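Local coordinates for NTF2-like Protein (Anabaena variabilis ATCC 29413, PDB 3DMC) that is of unknown function but adopts the NTF2-like fold of SnoaL-like proteins, whose cone-shaped interior probably holds a small-molecule pocket, at residues A[61-66]-A[121-126]. Numbering follows the deposited sequence.
Sequences KEFFTY and CSYREY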
loop_
_atom_site.group_PDB
_atom_site.type_symbol
_atom_site.label_atom_id
_atom_site.label_comp_id
_atom_site.label_asym_id
_atom_site.label_seq_id
_atom_site.Cartn_x
_atom_site.Cartn_y
_atom_site.Cartn_z
ATOM N N LYS A 61 8.093 11.084 16.591
ATOM C CA LYS A 61 9.279 10.578 17.301
ATOM C C LYS A 61 8.937 9.425 18.243
ATOM O O LYS A 61 9.645 8.412 18.334
ATOM C CB LYS A 61 9.981 11.689 18.090
ATOM C CG LYS A 61 11.264 11.186 18.684
ATOM C CD LYS A 61 12.229 12.285 19.058
ATOM C CE LYS A 61 13.514 11.685 19.635
ATOM N NZ LYS A 61 14.172 12.596 20.621
ATOM N N GLU A 62 7.819 9.565 18.925
ATOM C CA GLU A 62 7.385 8.519 19.852
ATOM C C GLU A 62 7.198 7.229 19.054
ATOM O O GLU A 62 7.692 6.166 19.410
ATOM C CB GLU A 62 6.092 8.905 20.538
ATOM C CG GLU A 62 6.253 10.168 21.378
ATOM C CD GLU A 62 4.968 10.631 22.048
ATOM O OE1 GLU A 62 3.914 9.970 21.892
ATOM O OE2 GLU A 62 5.033 11.670 22.736
ATOM N N PHE A 63 6.453 7.373 17.975
ATOM C CA PHE A 63 6.143 6.230 17.092
ATOM C C PHE A 63 7.422 5.517 16.592
ATOM O O PHE A 63 7.608 4.272 16.711
ATOM C CB PHE A 63 5.316 6.701 15.899
ATOM C CG PHE A 63 5.107 5.639 14.886
ATOM C CD1 PHE A 63 4.364 4.523 15.196
ATOM C CD2 PHE A 63 5.693 5.735 13.625
ATOM C CE1 PHE A 63 4.162 3.525 14.262
ATOM C CE2 PHE A 63 5.507 4.716 12.682
ATOM C CZ PHE A 63 4.725 3.622 13.012
ATOM N N PHE A 64 8.339 6.301 16.036
ATOM C CA PHE A 64 9.522 5.679 15.399
ATOM C C PHE A 64 10.446 5.050 16.459
ATOM O O PHE A 64 11.049 4.004 16.249
ATOM C CB PHE A 64 10.212 6.687 14.480
ATOM C CG PHE A 64 9.443 6.924 13.218
ATOM C CD1 PHE A 64 9.196 5.868 12.348
ATOM C CD2 PHE A 64 8.927 8.161 12.910
ATOM C CE1 PHE A 64 8.470 6.064 11.164
ATOM C CE2 PHE A 64 8.191 8.347 11.735
ATOM C CZ PHE A 64 7.968 7.287 10.870
ATOM N N THR A 65 10.509 5.695 17.619
ATOM C CA THR A 65 11.244 5.134 18.744
ATOM C C THR A 65 10.649 3.799 19.188
ATOM O O THR A 65 11.354 2.832 19.486
ATOM C CB THR A 65 11.272 6.103 19.938
ATOM O OG1 THR A 65 11.921 7.316 19.534
ATOM C CG2 THR A 65 11.998 5.486 21.090
ATOM N N TYR A 66 9.331 3.770 19.157
ATOM C CA TYR A 66 8.538 2.606 19.543
ATOM C C TYR A 66 8.795 1.482 18.571
ATOM O O TYR A 66 8.936 0.326 18.951
ATOM C CB TYR A 66 7.043 2.958 19.571
ATOM C CG TYR A 66 6.139 1.755 19.744
ATOM C CD1 TYR A 66 6.157 1.021 20.926
ATOM C CD2 TYR A 66 5.274 1.350 18.734
ATOM C CE1 TYR A 66 5.343 -0.087 21.102
ATOM C CE2 TYR A 66 4.444 0.250 18.902
ATOM C CZ TYR A 66 4.485 -0.468 20.088
ATOM O OH TYR A 66 3.676 -1.576 20.273
ATOM N N CYS A 121 5.126 15.603 4.308
ATOM C CA CYS A 121 4.036 16.150 5.139
ATOM C C CYS A 121 3.072 15.083 5.652
ATOM O O CYS A 121 2.293 15.298 6.576
ATOM C CB CYS A 121 3.259 17.253 4.385
ATOM S SG CYS A 121 2.603 16.800 2.768
ATOM N N SER A 122 3.168 13.882 5.103
ATOM C CA SER A 122 2.358 12.792 5.665
ATOM C C SER A 122 2.899 11.425 5.264
ATOM O O SER A 122 3.664 11.290 4.312
ATOM C CB SER A 122 0.903 12.906 5.235
ATOM O OG SER A 122 0.799 12.747 3.834
ATOM N N TYR A 123 2.441 10.453 6.034
ATOM C CA TYR A 123 2.902 9.076 5.972
ATOM C C TYR A 123 1.740 8.140 6.241
ATOM O O TYR A 123 0.956 8.372 7.129
ATOM C CB TYR A 123 3.994 8.933 7.048
ATOM C CG TYR A 123 4.506 7.559 7.412
ATOM C CD1 TYR A 123 3.717 6.633 8.109
ATOM C CD2 TYR A 123 5.804 7.213 7.125
ATOM C CE1 TYR A 123 4.228 5.386 8.495
ATOM C CE2 TYR A 123 6.317 5.985 7.487
ATOM C CZ TYR A 123 5.545 5.083 8.194
ATOM O OH TYR A 123 6.110 3.870 8.522
ATOM N N ARG A 124 1.664 7.064 5.463
ATOM C CA ARG A 124 0.667 6.031 5.644
ATOM C C ARG A 124 1.333 4.692 5.427
ATOM O O ARG A 124 2.050 4.517 4.423
ATOM C CB ARG A 124 -0.469 6.177 4.634
ATOM C CG ARG A 124 -1.262 7.496 4.780
ATOM C CD ARG A 124 -2.055 7.833 3.490
ATOM N NE ARG A 124 -1.135 8.118 2.400
ATOM C CZ ARG A 124 -0.479 9.257 2.289
ATOM N NH1 ARG A 124 -0.747 10.243 3.151
ATOM N NH2 ARG A 124 0.385 9.421 1.310
ATOM N N GLU A 125 1.111 3.810 6.393
ATOM C CA GLU A 125 1.630 2.444 6.387
ATOM C C GLU A 125 0.544 1.389 6.261
ATOM O O GLU A 125 -0.503 1.427 6.925
ATOM C CB GLU A 125 2.505 2.183 7.624
ATOM C CG GLU A 125 3.138 0.789 7.560
ATOM C CD GLU A 125 4.212 0.508 8.590
ATOM O OE1 GLU A 125 4.832 1.452 9.124
ATOM O OE2 GLU A 125 4.440 -0.701 8.842
ATOM N N TYR A 126 0.832 0.438 5.367
ATOM C CA TYR A 126 -0.066 -0.697 5.074
ATOM C C TYR A 126 0.708 -2.022 5.178
ATOM O O TYR A 126 1.871 -2.104 4.752
ATOM C CB TYR A 126 -0.636 -0.594 3.655
ATOM C CG TYR A 126 -1.335 0.700 3.285
ATOM C CD1 TYR A 126 -0.612 1.852 2.913
ATOM C CD2 TYR A 126 -2.734 0.781 3.293
ATOM C CE1 TYR A 126 -1.260 3.016 2.533
ATOM C CE2 TYR A 126 -3.396 1.981 2.939
ATOM C CZ TYR A 126 -2.637 3.102 2.570
ATOM O OH TYR A 126 -3.287 4.275 2.204
#
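Tyr123, on strand 119-127, turns one face of its ring to the edge of Phe64 from helix 57-69. The pair is T-shaped: the planes stand at 85°, the centroids lie 5.7 Å apart, and Phe64 CZ comes within 4.0 Å of Tyr123 CE2. Followed outward, the tyrosine starts with CB pointing at the helix, and chi1 of 169° sets CG opposite the backbone N, carrying the ring that way. CE2 takes the phenylalanine edge, and CE1, across the ring, lies 4.4 Å from Phe63 CE2, which approaches obliquely from the same face as Phe64. At the tip, OH donates a hydrogen bond of 2.8 Å to Glu125 OE1, reaching the carboxylate oxygen on its anti side, 26° out of plane. The same OH sits near the plane of the Phe63 ring, at its edge. In the NTF2-like fold a curved sheet wraps against helices to form a cone, and here helix 57-69 faces the concave side of the sheet across an aromatic interior; the segment axes are 13.1 Å apart, a distance spanned by the aromatic side chains. Phe63 CD2 lies 3.6 Å above the Phe64 ring plane, over its centre, while Trp30 stacks on Phe64 and Phe43 and Phe45 meet Phe63. With an alanine for Tyr123, the Phe64 edge would probably lose the face it meets, and Glu125 OE1 its hydroxyl donor, leaving that carboxylate freer to turn. The Glu125 side chain lies about 3 Å (nearest atoms) from a bound acetate, probably from the crystallisation liquor, consistent with a pocket at this end of the tyrosine. On the reverse of the strand, Arg124 NH1 donates to Ser122 OG at 3.0 Å, and Arg124 NE is salt-bridged to Glu93 of the second subunit.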